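Local coordinates for protein putative alpha-L-fucosidase (Bacteroides thetaiotaomicron VPI-5482, PDB 3GZA) that probably hydrolyses alpha-L-fucosidic bonds, as a putative exported member of glycosyl hydrolase family 29, at residues D271-G276 with H281-E286. Numbering follows the deposited sequence.
Sequences DTPLRG and HEWFWE
A chi1 of -173° turns the His281 ring away from its own backbone N, and one of -71° sets the indole of Trp283 opposite its carbonyl carbon; both rings come to lie against Pro273. This is the C-terminal end of strand 264-273 in the TIM-barrel-type domain, where the chain leaves the barrel strand and the following loop folds back on it. Pro273 lies against both rings at once: its CG sits 3.6 Å from the centroid of the His281 imidazole, almost on the ring normal, while its CD lies over the six-membered ring of Trp283, toward the rim, 3.6 Å from CZ2. Both are CH-pi contacts. Beyond the proline, the indole touches Asp271, whose OD2 is in contact with CH2 of Trp283 at 3.7 Å, while its OD1 is hydrogen-bonded to Trp219. His281 NE2 and Trp283 NE1 are both hydrogen-bonded to the carboxylate of Glu223. Replacing His281 by an alanine is likely to strip one side of the Pro273 ring of its aromatic cover and cost Glu223 one of its donors. One direct backbone bond joins the segments, Glu282 N to Arg275 O at 2.9 Å, and a water accepts from Arg275 N and donates to Glu282 O. The acidic side chain of Glu282 curls back, bent at chi2, and its OE2 accepts a bond from the backbone N of His281. Arg275 is the centre of an inverse gamma turn; its chain, extended from CG to NE, carries the guanidinium to Trp285, NH1 coming 3.5 Å from CD1, the two planes 37° apart; Asp329 forms a salt bridge with its NH2. Waters bridge the two segments here: one links Arg275 NH1 to Glu286 O, and another accepts from both Arg275 NH2 and Trp285 NE1, at 3.1 Å and 2.9 Å.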
# COMPACT_ATOMS: atom_id res chain seq x y z
N ASP A 271 4.55 -25.29 -20.33
CA ASP A 271 5.41 -24.59 -19.40
C ASP A 271 5.90 -25.52 -18.29
O ASP A 271 5.26 -26.54 -18.02
CB ASP A 271 4.79 -23.29 -18.83
CG ASP A 271 3.57 -23.47 -17.94
OD1 ASP A 271 2.98 -24.55 -17.79
OD2 ASP A 271 3.16 -22.42 -17.36
N THR A 272 7.03 -25.13 -17.71
CA THR A 272 7.59 -25.88 -16.60
C THR A 272 8.64 -25.04 -15.91
O THR A 272 9.34 -24.29 -16.53
CB THR A 272 8.26 -27.19 -17.06
OG1 THR A 272 8.82 -27.90 -15.93
CG2 THR A 272 9.39 -26.96 -18.11
N PRO A 273 8.71 -25.18 -14.60
CA PRO A 273 9.87 -24.59 -13.94
C PRO A 273 11.12 -25.35 -14.40
O PRO A 273 11.03 -26.54 -14.71
CB PRO A 273 9.65 -24.91 -12.46
CG PRO A 273 8.56 -25.76 -12.35
CD PRO A 273 7.81 -25.87 -13.65
N LEU A 274 12.26 -24.67 -14.48
CA LEU A 274 13.53 -25.37 -14.68
C LEU A 274 13.85 -26.24 -13.45
O LEU A 274 14.38 -27.34 -13.58
CB LEU A 274 14.63 -24.36 -14.93
CG LEU A 274 16.04 -24.92 -15.05
CD1 LEU A 274 16.16 -25.96 -16.22
CD2 LEU A 274 17.08 -23.78 -15.20
N ARG A 275 13.52 -25.73 -12.26
CA ARG A 275 13.79 -26.38 -11.01
C ARG A 275 12.64 -27.33 -10.66
O ARG A 275 11.83 -27.11 -9.72
CB ARG A 275 14.02 -25.36 -9.93
CG ARG A 275 15.35 -24.64 -10.12
CD ARG A 275 15.59 -23.52 -9.12
NE ARG A 275 17.00 -23.11 -9.18
CZ ARG A 275 17.74 -22.71 -8.15
NH1 ARG A 275 17.22 -22.53 -6.94
NH2 ARG A 275 19.04 -22.46 -8.33
N GLY A 276 12.59 -28.41 -11.43
CA GLY A 276 11.51 -29.40 -11.31
C GLY A 276 11.95 -30.82 -11.05
O GLY A 276 11.14 -31.73 -11.13
N HIS A 281 9.25 -28.55 -7.70
CA HIS A 281 8.54 -27.92 -8.83
C HIS A 281 8.44 -26.44 -8.48
O HIS A 281 7.37 -25.95 -8.05
CB HIS A 281 7.16 -28.59 -8.98
CG HIS A 281 6.39 -28.18 -10.20
ND1 HIS A 281 6.55 -28.80 -11.42
CD2 HIS A 281 5.48 -27.20 -10.38
CE1 HIS A 281 5.76 -28.20 -12.31
NE2 HIS A 281 5.10 -27.23 -11.70
N GLU A 282 9.56 -25.74 -8.67
CA GLU A 282 9.71 -24.41 -8.11
C GLU A 282 9.78 -23.28 -9.12
O GLU A 282 10.74 -23.20 -9.86
CB GLU A 282 10.96 -24.36 -7.24
CG GLU A 282 11.03 -25.51 -6.26
CD GLU A 282 9.75 -25.75 -5.44
OE1 GLU A 282 9.26 -24.84 -4.72
OE2 GLU A 282 9.28 -26.91 -5.41
N TRP A 283 8.76 -22.41 -9.12
CA TRP A 283 8.74 -21.26 -10.00
C TRP A 283 9.58 -20.12 -9.44
O TRP A 283 9.97 -19.21 -10.16
CB TRP A 283 7.31 -20.80 -10.23
CG TRP A 283 6.50 -21.72 -11.06
CD1 TRP A 283 5.59 -22.61 -10.61
CD2 TRP A 283 6.53 -21.88 -12.50
NE1 TRP A 283 5.03 -23.29 -11.67
CE2 TRP A 283 5.61 -22.88 -12.83
CE3 TRP A 283 7.23 -21.23 -13.52
CZ2 TRP A 283 5.34 -23.26 -14.16
CZ3 TRP A 283 7.03 -21.65 -14.81
CH2 TRP A 283 6.06 -22.61 -15.13
N PHE A 284 9.81 -20.13 -8.14
CA PHE A 284 10.66 -19.13 -7.45
C PHE A 284 11.95 -19.69 -6.88
O PHE A 284 12.07 -20.89 -6.57
CB PHE A 284 9.87 -18.53 -6.24
CG PHE A 284 8.73 -17.62 -6.61
CD1 PHE A 284 8.99 -16.30 -6.87
CD2 PHE A 284 7.42 -18.07 -6.66
CE1 PHE A 284 7.94 -15.42 -7.14
CE2 PHE A 284 6.40 -17.23 -6.96
CZ PHE A 284 6.66 -15.89 -7.25
N TRP A 285 12.93 -18.80 -6.74
CA TRP A 285 14.16 -19.15 -6.06
C TRP A 285 13.86 -19.38 -4.59
O TRP A 285 13.21 -18.57 -3.94
CB TRP A 285 15.20 -18.05 -6.21
CG TRP A 285 16.53 -18.51 -5.72
CD1 TRP A 285 17.53 -19.09 -6.47
CD2 TRP A 285 17.01 -18.53 -4.35
NE1 TRP A 285 18.57 -19.45 -5.66
CE2 TRP A 285 18.29 -19.10 -4.37
CE3 TRP A 285 16.48 -18.09 -3.12
CZ2 TRP A 285 19.03 -19.28 -3.21
CZ3 TRP A 285 17.24 -18.30 -1.97
CH2 TRP A 285 18.51 -18.86 -2.05
N GLU A 286 14.40 -20.46 -4.07
CA GLU A 286 14.28 -20.89 -2.69
C GLU A 286 15.63 -21.47 -2.29
O GLU A 286 16.40 -21.91 -3.15
CB GLU A 286 13.18 -21.95 -2.53
CG GLU A 286 11.85 -21.49 -2.91
CD GLU A 286 10.93 -22.61 -3.12
OE1 GLU A 286 10.48 -23.19 -2.14
OE2 GLU A 286 10.62 -22.90 -4.30
O HOH W 1 14.20 -22.69 -6.12
O HOH W 2 12.59 -23.01 -11.82
O HOH W 3 18.62 -22.64 -4.39
O HOH W 4 20.90 -21.02 -6.35
O HOH W 5 8.30 -31.01 -11.29